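Local coordinates for protein ubiquitin-like-specific protease 2 (Saccharomyces cerevisiae, PDB 5LNB) that removes SUMO from modified proteins as a cysteine protease of the C48 (Ulp1) family, represented here by the piece that holds its catalytic domain, at residues C42-D47 and N267-L272; Y33-Q38 and L54-K59; G216-L221 and N259-A264. All blocks are in the same frame, centred on the assembly; numbering follows the deposited sequence.

Contact 1 of 3, residues C42-D47 and N267-L272; sequences CLFNKD and NLRHTL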
ATOM      1  N   CYS A  42      -2.209  17.960  -3.604  1.00 31.25           N
ATOM      2  CA  CYS A  42      -3.357  17.091  -3.833  1.00 34.16           C
ATOM      3  C   CYS A  42      -4.085  16.753  -2.541  1.00 35.70           C
ATOM      4  O   CYS A  42      -5.230  16.297  -2.598  1.00 37.97           O
ATOM      5  CB  CYS A  42      -2.929  15.811  -4.556  1.00 27.25           C
ATOM      6  SG  CYS A  42      -2.044  14.619  -3.536  1.00 34.74           S
ATOM      7  N   LEU A  43      -3.459  16.986  -1.385  1.00 34.18           N
ATOM      8  CA  LEU A  43      -4.087  16.773  -0.084  1.00 30.57           C
ATOM      9  C   LEU A  43      -4.987  17.938   0.336  1.00 34.31           C
ATOM     10  O   LEU A  43      -5.334  18.065   1.519  1.00 42.35           O
ATOM     11  CB  LEU A  43      -3.014  16.515   0.983  1.00 26.85           C
ATOM     12  CG  LEU A  43      -2.150  15.258   0.782  1.00 27.43           C
ATOM     13  CD1 LEU A  43      -0.960  15.227   1.743  1.00 26.31           C
ATOM     14  CD2 LEU A  43      -2.975  13.981   0.922  1.00 22.00           C
ATOM     15  N   PHE A  44      -5.371  18.797  -0.592  1.00 33.54           N
ATOM     16  CA  PHE A  44      -6.373  19.814  -0.323  1.00 36.59           C
ATOM     17  C   PHE A  44      -7.698  19.421  -0.964  1.00 38.74           C
ATOM     18  O   PHE A  44      -7.746  18.641  -1.920  1.00 39.74           O
ATOM     19  CB  PHE A  44      -5.913  21.182  -0.831  1.00 38.76           C
ATOM     20  CG  PHE A  44      -4.826  21.801   0.003  1.00 37.33           C
ATOM     21  CD1 PHE A  44      -5.141  22.570   1.114  1.00 40.78           C
ATOM     22  CD2 PHE A  44      -3.495  21.610  -0.317  1.00 32.10           C
ATOM     23  CE1 PHE A  44      -4.143  23.146   1.887  1.00 37.51           C
ATOM     24  CE2 PHE A  44      -2.494  22.176   0.453  1.00 37.81           C
ATOM     25  CZ  PHE A  44      -2.819  22.947   1.554  1.00 34.44           C
ATOM     26  N   ASN A  45      -8.784  19.954  -0.403  1.00 40.98           N
ATOM     27  CA  ASN A  45     -10.129  19.658  -0.886  1.00 39.46           C
ATOM     28  C   ASN A  45     -10.346  18.152  -0.986  1.00 40.96           C
ATOM     29  O   ASN A  45     -10.282  17.440   0.022  1.00 42.91           O
ATOM     30  CB  ASN A  45     -10.370  20.322  -2.245  1.00 42.06           C
ATOM     31  CG  ASN A  45     -10.115  21.825  -2.219  1.00 53.73           C
ATOM     32  OD1 ASN A  45     -10.664  22.556  -1.386  1.00 47.46           O
ATOM     33  ND2 ASN A  45      -9.266  22.292  -3.132  1.00 62.49           N
ATOM     34  N   LYS A  46     -10.595  17.663  -2.200  1.00 36.74           N
ATOM     35  CA  LYS A  46     -10.752  16.240  -2.467  1.00 36.47           C
ATOM     36  C   LYS A  46     -10.046  15.878  -3.761  1.00 38.09           C
ATOM     37  O   LYS A  46     -10.579  15.138  -4.593  1.00 36.47           O
ATOM     38  CB  LYS A  46     -12.230  15.841  -2.531  1.00 41.93           C
ATOM     39  CG  LYS A  46     -12.973  16.028  -1.223  1.00 36.02           C
ATOM     40  CD  LYS A  46     -14.450  15.946  -1.410  1.00 38.78           C
ATOM     41  CE  LYS A  46     -15.167  16.346  -0.131  1.00 46.68           C
ATOM     42  NZ  LYS A  46     -16.639  16.233  -0.288  1.00 56.51           N
ATOM     43  N   ASP A  47      -8.844  16.411  -3.958  1.00 33.66           N
ATOM     44  CA  ASP A  47      -8.106  16.131  -5.179  1.00 31.98           C
ATOM     45  C   ASP A  47      -7.673  14.673  -5.224  1.00 30.37           C
ATOM     46  O   ASP A  47      -7.471  14.028  -4.190  1.00 26.64           O
ATOM     47  CB  ASP A  47      -6.881  17.036  -5.288  1.00 38.66           C
ATOM     48  CG  ASP A  47      -7.236  18.467  -5.667  1.00 44.12           C
ATOM     49  OD1 ASP A  47      -8.436  18.801  -5.744  1.00 46.71           O
ATOM     50  OD2 ASP A  47      -6.301  19.255  -5.897  1.00 49.93           O
ATOM     51  N   ASN A 267      -5.139  15.427   8.203  1.00 31.94           N
ATOM     52  CA  ASN A 267      -4.117  14.901   9.101  1.00 32.02           C
ATOM     53  C   ASN A 267      -2.879  14.468   8.324  1.00 32.31           C
ATOM     54  O   ASN A 267      -1.748  14.644   8.800  1.00 33.10           O
ATOM     55  CB  ASN A 267      -4.691  13.765   9.942  1.00 34.50           C
ATOM     56  CG  ASN A 267      -5.650  14.276  11.017  1.00 54.18           C
ATOM     57  OD1 ASN A 267      -5.338  15.225  11.735  1.00 57.36           O
ATOM     58  ND2 ASN A 267      -6.831  13.666  11.109  1.00 61.39           N
ATOM     59  N   LEU A 268      -3.066  13.936   7.113  1.00 24.88           N
ATOM     60  CA  LEU A 268      -1.922  13.640   6.258  1.00 24.67           C
ATOM     61  C   LEU A 268      -1.154  14.912   5.906  1.00 24.42           C
ATOM     62  O   LEU A 268       0.081  14.909   5.889  1.00 24.00           O
ATOM     63  CB  LEU A 268      -2.380  12.910   4.995  1.00 24.09           C
ATOM     64  CG  LEU A 268      -3.031  11.526   5.158  1.00 21.04           C
ATOM     65  CD1 LEU A 268      -3.576  11.073   3.820  1.00 20.62           C
ATOM     66  CD2 LEU A 268      -2.037  10.486   5.715  1.00 19.87           C
ATOM     67  N   ARG A 269      -1.864  16.017   5.641  1.00 27.53           N
ATOM     68  CA  ARG A 269      -1.187  17.284   5.364  1.00 27.45           C
ATOM     69  C   ARG A 269      -0.377  17.737   6.566  1.00 29.36           C
ATOM     70  O   ARG A 269       0.780  18.146   6.432  1.00 32.52           O
ATOM     71  CB  ARG A 269      -2.184  18.377   4.988  1.00 32.90           C
ATOM     72  CG  ARG A 269      -2.802  18.261   3.630  1.00 39.72           C
ATOM     73  CD  ARG A 269      -3.268  19.638   3.144  1.00 43.70           C
ATOM     74  NE  ARG A 269      -3.834  20.477   4.203  1.00 44.73           N
ATOM     75  CZ  ARG A 269      -5.118  20.491   4.557  1.00 45.46           C
ATOM     76  NH1 ARG A 269      -5.983  19.693   3.951  1.00 40.99           N
ATOM     77  NH2 ARG A 269      -5.537  21.300   5.522  1.00 46.45           N
ATOM     78  N   HIS A 270      -0.979  17.673   7.756  1.00 30.16           N
ATOM     79  CA  HIS A 270      -0.260  18.049   8.967  1.00 30.60           C
ATOM     80  C   HIS A 270       0.987  17.194   9.160  1.00 29.08           C
ATOM     81  O   HIS A 270       2.026  17.697   9.599  1.00 32.09           O
ATOM     82  CB  HIS A 270      -1.179  17.941  10.185  1.00 38.75           C
ATOM     83  CG  HIS A 270      -0.590  18.525  11.435  1.00 58.83           C
ATOM     84  ND1 HIS A 270      -0.216  17.756  12.517  1.00 61.95           N
ATOM     85  CD2 HIS A 270      -0.296  19.806  11.767  1.00 64.10           C
ATOM     86  CE1 HIS A 270       0.274  18.537  13.464  1.00 63.99           C
ATOM     87  NE2 HIS A 270       0.237  19.786  13.034  1.00 64.79           N
ATOM     88  N   THR A 271       0.905  15.899   8.849  1.00 28.33           N
ATOM     89  CA  THR A 271       2.076  15.041   9.005  1.00 28.17           C
ATOM     90  C   THR A 271       3.193  15.465   8.058  1.00 30.83           C
ATOM     91  O   THR A 271       4.342  15.651   8.477  1.00 29.60           O
ATOM     92  CB  THR A 271       1.705  13.578   8.764  1.00 30.99           C
ATOM     93  OG1 THR A 271       0.752  13.151   9.746  1.00 32.31           O
ATOM     94  CG2 THR A 271       2.950  12.700   8.834  1.00 23.02           C
ATOM     95  N   LEU A 272       2.874  15.611   6.771  1.00 30.72           N
ATOM     96  CA  LEU A 272       3.877  16.031   5.800  1.00 27.71           C
ATOM     97  C   LEU A 272       4.429  17.405   6.155  1.00 30.93           C
ATOM     98  O   LEU A 272       5.648  17.596   6.253  1.00 27.06           O
ATOM     99  CB  LEU A 272       3.267  16.033   4.399  1.00 27.09           C
ATOM    100  CG  LEU A 272       3.321  14.717   3.641  1.00 29.48           C
ATOM    101  CD1 LEU A 272       2.697  14.880   2.258  1.00 28.09           C
ATOM    102  CD2 LEU A 272       4.779  14.249   3.530  1.00 28.72           C
TER
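Leu43 and Phe44 meet Arg269 in a loop-on-helix contact: the turn between helices 37-40 and 51-67 lies against the early part of helix 264-285, with an arginine-phenylalanine stack at its outer margin. Leu43 comes first along the loop. Its two methyls are divided between two leucines one turn apart on the helix: CD1 reaches Leu272 CD1 at 3.7 Å, while CD2 lies 4.1 Å from Leu268 CD1. Alongside, the aliphatic part of Arg269 slides past Leu43 in the opposite direction. The carbonyl of Leu43 then takes a nearly straight bond from the arginine, Arg269 NH1 to Leu43 O at 3.0 Å with an N-H...O angle of 167°, and the oxygen lies in the guanidinium plane. Phe44 follows, covering the arginine from one face. Arg269 CD stands over the middle of the ring, 3.7 Å from the centroid, and a bend at chi3 places NE 3.5 Å from Phe44 CE1. The guanidinium continues off-centre, its plane 12° from that of the ring, in a stacked cation-pi arrangement. An edge bond and a covered face together restrict its rotation. An alanine at Arg269 would probably leave Leu43 O without this donor and the ring of Phe44 without its flat cover. Farther along, the loop is tied down by other polar pairs: Lys46 O accepts from Ser213 OG, Asp47 O from Arg265 NH1. The turn itself closes where Asp47 N donates to Phe44 O at 3.2 Å.

Contact 2 of 3, residues Y33-Q38 and L54-K59; sequences YTITNQ and LDFFTK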
ATOM      1  N   TYR A  33      12.950   9.735  -0.294  1.00 34.71           N
ATOM      2  CA  TYR A  33      11.772  10.207  -1.013  1.00 35.35           C
ATOM      3  C   TYR A  33      11.757  11.727  -1.033  1.00 36.26           C
ATOM      4  O   TYR A  33      12.043  12.374  -0.020  1.00 38.29           O
ATOM      5  CB  TYR A  33      10.465   9.701  -0.375  1.00 30.21           C
ATOM      6  CG  TYR A  33      10.239   8.205  -0.472  1.00 28.17           C
ATOM      7  CD1 TYR A  33      11.095   7.305   0.160  1.00 38.81           C
ATOM      8  CD2 TYR A  33       9.161   7.695  -1.183  1.00 26.99           C
ATOM      9  CE1 TYR A  33      10.885   5.926   0.069  1.00 40.45           C
ATOM     10  CE2 TYR A  33       8.935   6.333  -1.274  1.00 34.56           C
ATOM     11  CZ  TYR A  33       9.799   5.449  -0.648  1.00 41.88           C
ATOM     12  OH  TYR A  33       9.566   4.092  -0.740  1.00 41.99           O
ATOM     13  N   THR A  34      11.426  12.294  -2.187  1.00 32.54           N
ATOM     14  CA  THR A  34      11.254  13.732  -2.330  1.00 32.37           C
ATOM     15  C   THR A  34       9.783  14.034  -2.561  1.00 34.87           C
ATOM     16  O   THR A  34       9.161  13.452  -3.457  1.00 40.66           O
ATOM     17  CB  THR A  34      12.097  14.285  -3.479  1.00 35.70           C
ATOM     18  OG1 THR A  34      13.489  14.218  -3.132  1.00 39.70           O
ATOM     19  CG2 THR A  34      11.720  15.732  -3.765  1.00 37.98           C
ATOM     20  N   ILE A  35       9.225  14.924  -1.747  1.00 31.85           N
ATOM     21  CA  ILE A  35       7.829  15.332  -1.862  1.00 29.13           C
ATOM     22  C   ILE A  35       7.817  16.810  -2.209  1.00 28.77           C
ATOM     23  O   ILE A  35       8.227  17.644  -1.389  1.00 29.41           O
ATOM     24  CB  ILE A  35       7.046  15.067  -0.571  1.00 27.63           C
ATOM     25  CG1 ILE A  35       7.032  13.568  -0.254  1.00 32.65           C
ATOM     26  CG2 ILE A  35       5.648  15.669  -0.673  1.00 23.81           C
ATOM     27  CD1 ILE A  35       6.476  12.722  -1.368  1.00 35.08           C
ATOM     28  N   THR A  36       7.347  17.141  -3.411  1.00 29.13           N
ATOM     29  CA  THR A  36       7.299  18.526  -3.855  1.00 28.39           C
ATOM     30  C   THR A  36       5.937  19.140  -3.548  1.00 38.75           C
ATOM     31  O   THR A  36       4.987  18.451  -3.156  1.00 31.05           O
ATOM     32  CB  THR A  36       7.589  18.642  -5.354  1.00 33.39           C
ATOM     33  OG1 THR A  36       6.497  18.089  -6.097  1.00 35.99           O
ATOM     34  CG2 THR A  36       8.895  17.932  -5.733  1.00 31.79           C
ATOM     35  N   ASN A  37       5.849  20.465  -3.739  1.00 29.81           N
ATOM     36  CA  ASN A  37       4.572  21.141  -3.559  1.00 30.12           C
ATOM     37  C   ASN A  37       3.529  20.604  -4.529  1.00 38.54           C
ATOM     38  O   ASN A  37       2.357  20.455  -4.171  1.00 37.01           O
ATOM     39  CB  ASN A  37       4.733  22.650  -3.732  1.00 32.37           C
ATOM     40  CG  ASN A  37       3.427  23.397  -3.515  1.00 37.13           C
ATOM     41  OD1 ASN A  37       2.902  23.423  -2.406  1.00 34.70           O
ATOM     42  ND2 ASN A  37       2.894  23.998  -4.576  1.00 34.27           N
ATOM     43  N   GLN A  38       3.942  20.298  -5.762  1.00 41.08           N
ATOM     44  CA  GLN A  38       3.028  19.711  -6.732  1.00 41.77           C
ATOM     45  C   GLN A  38       2.391  18.428  -6.199  1.00 42.30           C
ATOM     46  O   GLN A  38       1.234  18.134  -6.516  1.00 36.51           O
ATOM     47  CB  GLN A  38       3.774  19.450  -8.045  1.00 42.47           C
ATOM     48  CG  GLN A  38       2.931  19.594  -9.304  1.00 53.70           C
ATOM     49  CD  GLN A  38       2.418  21.019  -9.537  1.00 69.34           C
ATOM     50  OE1 GLN A  38       1.424  21.218 -10.241  1.00 80.63           O
ATOM     51  NE2 GLN A  38       3.094  22.013  -8.953  1.00 64.97           N
ATOM     52  N   LEU A  54       0.920   8.766  -2.249  1.00 17.46           N
ATOM     53  CA  LEU A  54       0.499   7.443  -1.809  1.00 25.97           C
ATOM     54  C   LEU A  54       1.698   6.537  -1.549  1.00 23.00           C
ATOM     55  O   LEU A  54       1.748   5.853  -0.520  1.00 20.89           O
ATOM     56  CB  LEU A  54      -0.445   6.822  -2.833  1.00 26.11           C
ATOM     57  CG  LEU A  54      -1.081   5.555  -2.269  1.00 21.64           C
ATOM     58  CD1 LEU A  54      -2.540   5.566  -2.588  1.00 22.57           C
ATOM     59  CD2 LEU A  54      -0.380   4.310  -2.836  1.00 21.79           C
ATOM     60  N   ASP A  55       2.677   6.512  -2.464  1.00 16.96           N
ATOM     61  CA  ASP A  55       3.832   5.638  -2.236  1.00 17.08           C
ATOM     62  C   ASP A  55       4.647   6.103  -1.033  1.00 22.80           C
ATOM     63  O   ASP A  55       5.175   5.276  -0.284  1.00 24.84           O
ATOM     64  CB  ASP A  55       4.706   5.529  -3.496  1.00 18.15           C
ATOM     65  CG  ASP A  55       4.022   4.741  -4.623  1.00 27.04           C
ATOM     66  OD1 ASP A  55       3.307   3.779  -4.323  1.00 24.32           O
ATOM     67  OD2 ASP A  55       4.179   5.088  -5.810  1.00 29.67           O
ATOM     68  N   PHE A  56       4.742   7.417  -0.807  1.00 21.56           N
ATOM     69  CA  PHE A  56       5.440   7.882   0.384  1.00 18.11           C
ATOM     70  C   PHE A  56       4.769   7.373   1.653  1.00 21.48           C
ATOM     71  O   PHE A  56       5.434   6.854   2.557  1.00 22.59           O
ATOM     72  CB  PHE A  56       5.518   9.403   0.424  1.00 21.54           C
ATOM     73  CG  PHE A  56       6.072   9.916   1.720  1.00 24.40           C
ATOM     74  CD1 PHE A  56       7.426   9.842   1.980  1.00 23.73           C
ATOM     75  CD2 PHE A  56       5.237  10.430   2.697  1.00 23.32           C
ATOM     76  CE1 PHE A  56       7.945  10.305   3.176  1.00 24.81           C
ATOM     77  CE2 PHE A  56       5.755  10.884   3.897  1.00 20.89           C
ATOM     78  CZ  PHE A  56       7.111  10.819   4.133  1.00 21.98           C
ATOM     79  N   PHE A  57       3.447   7.515   1.745  1.00 21.19           N
ATOM     80  CA  PHE A  57       2.778   7.200   3.000  1.00 19.52           C
ATOM     81  C   PHE A  57       2.624   5.704   3.241  1.00 23.14           C
ATOM     82  O   PHE A  57       2.674   5.267   4.396  1.00 22.39           O
ATOM     83  CB  PHE A  57       1.422   7.886   3.048  1.00 16.89           C
ATOM     84  CG  PHE A  57       1.474   9.247   3.649  1.00 22.48           C
ATOM     85  CD1 PHE A  57       1.896   9.415   4.962  1.00 22.48           C
ATOM     86  CD2 PHE A  57       1.101  10.363   2.916  1.00 18.40           C
ATOM     87  CE1 PHE A  57       1.947  10.685   5.543  1.00 20.11           C
ATOM     88  CE2 PHE A  57       1.137  11.634   3.497  1.00 22.66           C
ATOM     89  CZ  PHE A  57       1.558  11.789   4.809  1.00 20.51           C
ATOM     90  N   THR A  58       2.433   4.893   2.200  1.00 15.70           N
ATOM     91  CA  THR A  58       2.441   3.455   2.439  1.00 22.57           C
ATOM     92  C   THR A  58       3.792   3.030   2.999  1.00 23.36           C
ATOM     93  O   THR A  58       3.864   2.284   3.982  1.00 22.43           O
ATOM     94  CB  THR A  58       2.117   2.681   1.155  1.00 21.33           C
ATOM     95  OG1 THR A  58       3.126   2.932   0.168  1.00 22.16           O
ATOM     96  CG2 THR A  58       0.754   3.092   0.606  1.00 19.10           C
ATOM     97  N   LYS A  59       4.873   3.536   2.406  1.00 20.56           N
ATOM     98  CA  LYS A  59       6.204   3.330   2.961  1.00 17.65           C
ATOM     99  C   LYS A  59       6.293   3.877   4.380  1.00 20.71           C
ATOM    100  O   LYS A  59       6.793   3.205   5.289  1.00 22.68           O
ATOM    101  CB  LYS A  59       7.235   3.996   2.058  1.00 25.45           C
ATOM    102  CG  LYS A  59       8.664   3.855   2.520  1.00 33.58           C
ATOM    103  CD  LYS A  59       9.173   2.458   2.269  1.00 37.69           C
ATOM    104  CE  LYS A  59      10.709   2.399   2.362  1.00 41.25           C
ATOM    105  NZ  LYS A  59      11.194   1.010   2.598  1.00 39.70           N
TER
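Tyr33 and Ile35 rest on Phe56 and Lys59, joining the second strand of the two-stranded antiparallel hairpin 23-26/32-35 to helix 51-67 in a strand-on-helix packing. The axes of strand 33-35 and of the helix segment 54-59 come within 9.6 Å, with their N-to-C directions 129° apart. Both strand residues direct their side chains to the helix, whereas Thr34 between them faces away. Phe56 has CG anti to its backbone N (chi1 173°), and at the edge of its ring CD1 lies 3.8 Å from Tyr33 CB. The tyrosine ring extends past Phe56 toward the next turn of the helix, where it crosses Lys59 at about a right angle. There the contact is with the aliphatic chain: Tyr33 OH is 3.4 Å from Lys59 CG. A bend at chi2 (75°) places Lys59 CD equally near the hydroxyl, and the ammonium goes on to salt bridges with Asp29 and Glu63. Phe27 meets the tyrosine ring with its plane nearly perpendicular, so the hairpin contributes to the same cluster. Beyond the strand, Thr36 occupies the N-cap position of helix 37-40. Ile35 completes the packing, its CD1 3.9 Å from Phe56 CB and its CG1 over one face of the Phe56 ring, offset toward the rim.

Contact 3 of 3, residues G216-L221 and N259-A264; sequences GVHVIL and NERNSA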
ATOM      1  N   GLY A 216      -7.576   7.254  -2.766  1.00 21.20           N
ATOM      2  CA  GLY A 216      -6.170   7.211  -2.391  1.00 23.25           C
ATOM      3  C   GLY A 216      -5.950   7.408  -0.903  1.00 23.08           C
ATOM      4  O   GLY A 216      -5.036   6.811  -0.324  1.00 25.54           O
ATOM      5  N   VAL A 217      -6.786   8.239  -0.266  1.00 19.81           N
ATOM      6  CA  VAL A 217      -6.698   8.473   1.173  1.00 16.97           C
ATOM      7  C   VAL A 217      -7.130   7.230   1.942  1.00 22.30           C
ATOM      8  O   VAL A 217      -6.552   6.895   2.981  1.00 20.84           O
ATOM      9  CB  VAL A 217      -7.550   9.701   1.568  1.00 21.36           C
ATOM     10  CG1 VAL A 217      -7.588   9.886   3.084  1.00 18.04           C
ATOM     11  CG2 VAL A 217      -7.028  10.961   0.905  1.00 18.51           C
ATOM     12  N   HIS A 218      -8.164   6.537   1.457  1.00 22.23           N
ATOM     13  CA  HIS A 218      -8.597   5.306   2.107  1.00 19.47           C
ATOM     14  C   HIS A 218      -7.548   4.209   1.989  1.00 18.54           C
ATOM     15  O   HIS A 218      -7.338   3.455   2.942  1.00 19.90           O
ATOM     16  CB  HIS A 218      -9.926   4.843   1.528  1.00 16.54           C
ATOM     17  CG  HIS A 218     -11.079   5.683   1.965  1.00 23.93           C
ATOM     18  ND1 HIS A 218     -11.764   5.445   3.136  1.00 25.00           N
ATOM     19  CD2 HIS A 218     -11.652   6.772   1.402  1.00 20.68           C
ATOM     20  CE1 HIS A 218     -12.719   6.346   3.270  1.00 24.73           C
ATOM     21  NE2 HIS A 218     -12.669   7.165   2.234  1.00 27.44           N
ATOM     22  N   VAL A 219      -6.884   4.099   0.830  1.00 16.51           N
ATOM     23  CA  VAL A 219      -5.815   3.112   0.690  1.00 18.13           C
ATOM     24  C   VAL A 219      -4.751   3.336   1.759  1.00 22.32           C
ATOM     25  O   VAL A 219      -4.340   2.404   2.460  1.00 23.33           O
ATOM     26  CB  VAL A 219      -5.202   3.152  -0.723  1.00 17.66           C
ATOM     27  CG1 VAL A 219      -3.836   2.447  -0.709  1.00 20.33           C
ATOM     28  CG2 VAL A 219      -6.117   2.469  -1.731  1.00 14.85           C
ATOM     29  N   ILE A 220      -4.286   4.582   1.892  1.00 20.44           N
ATOM     30  CA  ILE A 220      -3.267   4.910   2.884  1.00 17.80           C
ATOM     31  C   ILE A 220      -3.722   4.483   4.276  1.00 20.29           C
ATOM     32  O   ILE A 220      -2.981   3.823   5.015  1.00 19.70           O
ATOM     33  CB  ILE A 220      -2.939   6.413   2.825  1.00 21.05           C
ATOM     34  CG1 ILE A 220      -2.233   6.755   1.504  1.00 19.25           C
ATOM     35  CG2 ILE A 220      -2.120   6.862   4.063  1.00 19.19           C
ATOM     36  CD1 ILE A 220      -2.124   8.255   1.220  1.00 17.00           C
ATOM     37  N   LEU A 221      -4.958   4.837   4.652  1.00 20.76           N
ATOM     38  CA  LEU A 221      -5.385   4.569   6.020  1.00 16.76           C
ATOM     39  C   LEU A 221      -5.740   3.107   6.241  1.00 19.52           C
ATOM     40  O   LEU A 221      -5.589   2.606   7.361  1.00 18.42           O
ATOM     41  CB  LEU A 221      -6.548   5.478   6.401  1.00 26.56           C
ATOM     42  CG  LEU A 221      -5.975   6.788   6.981  1.00 30.07           C
ATOM     43  CD1 LEU A 221      -5.788   7.866   5.922  1.00 24.78           C
ATOM     44  CD2 LEU A 221      -6.775   7.290   8.144  1.00 34.80           C
ATOM     45  N   ASN A 259     -15.100   7.148  11.574  1.00 26.15           N
ATOM     46  CA  ASN A 259     -15.476   8.497  11.994  1.00 31.80           C
ATOM     47  C   ASN A 259     -14.355   9.507  11.787  1.00 32.59           C
ATOM     48  O   ASN A 259     -14.628  10.709  11.701  1.00 42.13           O
ATOM     49  CB  ASN A 259     -15.917   8.500  13.463  1.00 41.20           C
ATOM     50  CG  ASN A 259     -14.786   8.138  14.415  1.00 53.58           C
ATOM     51  OD1 ASN A 259     -13.944   7.298  14.105  1.00 58.74           O
ATOM     52  ND2 ASN A 259     -14.763   8.775  15.578  1.00 59.31           N
ATOM     53  N   GLU A 260     -13.106   9.056  11.697  1.00 32.99           N
ATOM     54  CA  GLU A 260     -11.977   9.943  11.433  1.00 34.07           C
ATOM     55  C   GLU A 260     -11.669  10.106   9.948  1.00 29.88           C
ATOM     56  O   GLU A 260     -10.858  10.967   9.596  1.00 31.55           O
ATOM     57  CB  GLU A 260     -10.723   9.421  12.141  1.00 36.58           C
ATOM     58  CG  GLU A 260     -10.867   9.307  13.649  1.00 45.78           C
ATOM     59  CD  GLU A 260      -9.733   8.513  14.282  1.00 57.60           C
ATOM     60  OE1 GLU A 260      -8.765   8.169  13.563  1.00 58.27           O
ATOM     61  OE2 GLU A 260      -9.813   8.227  15.499  1.00 61.59           O
ATOM     62  N   ARG A 261     -12.278   9.301   9.073  1.00 30.20           N
ATOM     63  CA  ARG A 261     -11.914   9.340   7.659  1.00 29.74           C
ATOM     64  C   ARG A 261     -12.173  10.710   7.049  1.00 30.84           C
ATOM     65  O   ARG A 261     -11.442  11.134   6.147  1.00 29.97           O
ATOM     66  CB  ARG A 261     -12.673   8.258   6.882  1.00 26.02           C
ATOM     67  CG  ARG A 261     -12.250   6.829   7.226  1.00 29.63           C
ATOM     68  CD  ARG A 261     -10.849   6.523   6.718  1.00 27.34           C
ATOM     69  NE  ARG A 261     -10.291   5.303   7.309  1.00 27.73           N
ATOM     70  CZ  ARG A 261     -10.071   4.170   6.646  1.00 23.35           C
ATOM     71  NH1 ARG A 261     -10.377   4.083   5.355  1.00 21.77           N
ATOM     72  NH2 ARG A 261      -9.547   3.121   7.275  1.00 19.17           N
ATOM     73  N   ASN A 262     -13.207  11.412   7.523  1.00 32.10           N
ATOM     74  CA  ASN A 262     -13.534  12.722   6.975  1.00 40.95           C
ATOM     75  C   ASN A 262     -12.384  13.708   7.154  1.00 45.23           C
ATOM     76  O   ASN A 262     -12.196  14.601   6.319  1.00 44.49           O
ATOM     77  CB  ASN A 262     -14.808  13.250   7.632  1.00 48.72           C
ATOM     78  CG  ASN A 262     -15.218  14.602   7.098  1.00 71.88           C
ATOM     79  OD1 ASN A 262     -14.978  14.919   5.931  1.00 76.32           O
ATOM     80  ND2 ASN A 262     -15.839  15.418   7.952  1.00 81.02           N
ATOM     81  N   SER A 263     -11.593  13.554   8.212  1.00 45.10           N
ATOM     82  CA  SER A 263     -10.475  14.443   8.494  1.00 38.31           C
ATOM     83  C   SER A 263      -9.131  13.863   8.083  1.00 35.60           C
ATOM     84  O   SER A 263      -8.100  14.495   8.324  1.00 28.56           O
ATOM     85  CB  SER A 263     -10.446  14.778   9.985  1.00 43.71           C
ATOM     86  OG  SER A 263     -11.699  15.280  10.413  1.00 53.05           O
ATOM     87  N   ALA A 264      -9.115  12.674   7.479  1.00 28.95           N
ATOM     88  CA  ALA A 264      -7.854  11.993   7.214  1.00 28.29           C
ATOM     89  C   ALA A 264      -6.956  12.818   6.303  1.00 28.57           C
ATOM     90  O   ALA A 264      -5.743  12.907   6.524  1.00 28.45           O
ATOM     91  CB  ALA A 264      -8.121  10.616   6.600  1.00 22.99           C
TER
HETATM   92  O   HOH W   1      -7.519   3.631   9.396  1.00 32.06           O
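Val217 and Ala264 approach to 7.1 Å between CA atoms, and His218 and Arg261 to 7.6 Å, where helix 215-228 faces the short, weakly bonded helix 258-261 and the start of helix 264-285. This junction shows how one buried arginine can be satisfied from several directions. A bend at chi2 (-70°) turns CD of Arg261 toward His218, 3.9 Å from its ND1. At one edge of the guanidinium NH1 donates to His218 ND1, 3.0 Å away. The bond is rather bent, with an N-H...N angle of 143°, and NH1 is tilted 23° out of the imidazole plane although ND1 lies close to the guanidinium plane. With ND1 accepting, a neutral His218 would probably carry its proton on NE2. Leu221 CB covers one guanidinium face, 3.7 Å above the plane and over its centre. Arg261 NH2 has Asn222 OD1 and a water, 3.0 Å away, as partners, with Phe256 O a weak third, so that one hydrogen must be shared. That water in turn donates to Leu221 O, bridging the two segments. Apolar packing finishes the junction: Ala264 CB touches both Val217 CG1, at 3.6 Å, and Leu221 CD1, at 3.7 Å, which lie on the same side of it. In the papain-like fold of this family the nucleophilic cysteine is expected at the N-terminal end of the helix that bears His218. On other sides of that helix, Val219 touches Leu54 of helix 51-67 and Trp123 of strand 122-129, while Ile220 packs on Phe57 and on Leu268 of helix 264-285.

Helices 51-67, 215-228 and 264-285 bring the three contacts together through apolar side chains. Contacts 1 and 2 have centres about 11 Å apart and meet where Leu272 CD2 lies 3.5 Å from Phe56 CE2; in sequence, a segment of contact 1 falls between the two of contact 2. Contacts 1 and 3, about 10 Å between centres, join through Leu268, whose CD2 is 4.0 Å from Ile220 CG2. Contacts 2 and 3 are farther apart, about 16 Å, yet Phe57 CB still reaches Ile220 CG2 at 3.8 Å. Contact 3 is on the helix expected to begin at the nucleophilic cysteine; contacts 1 and 2 pack N-terminal elements onto the same core.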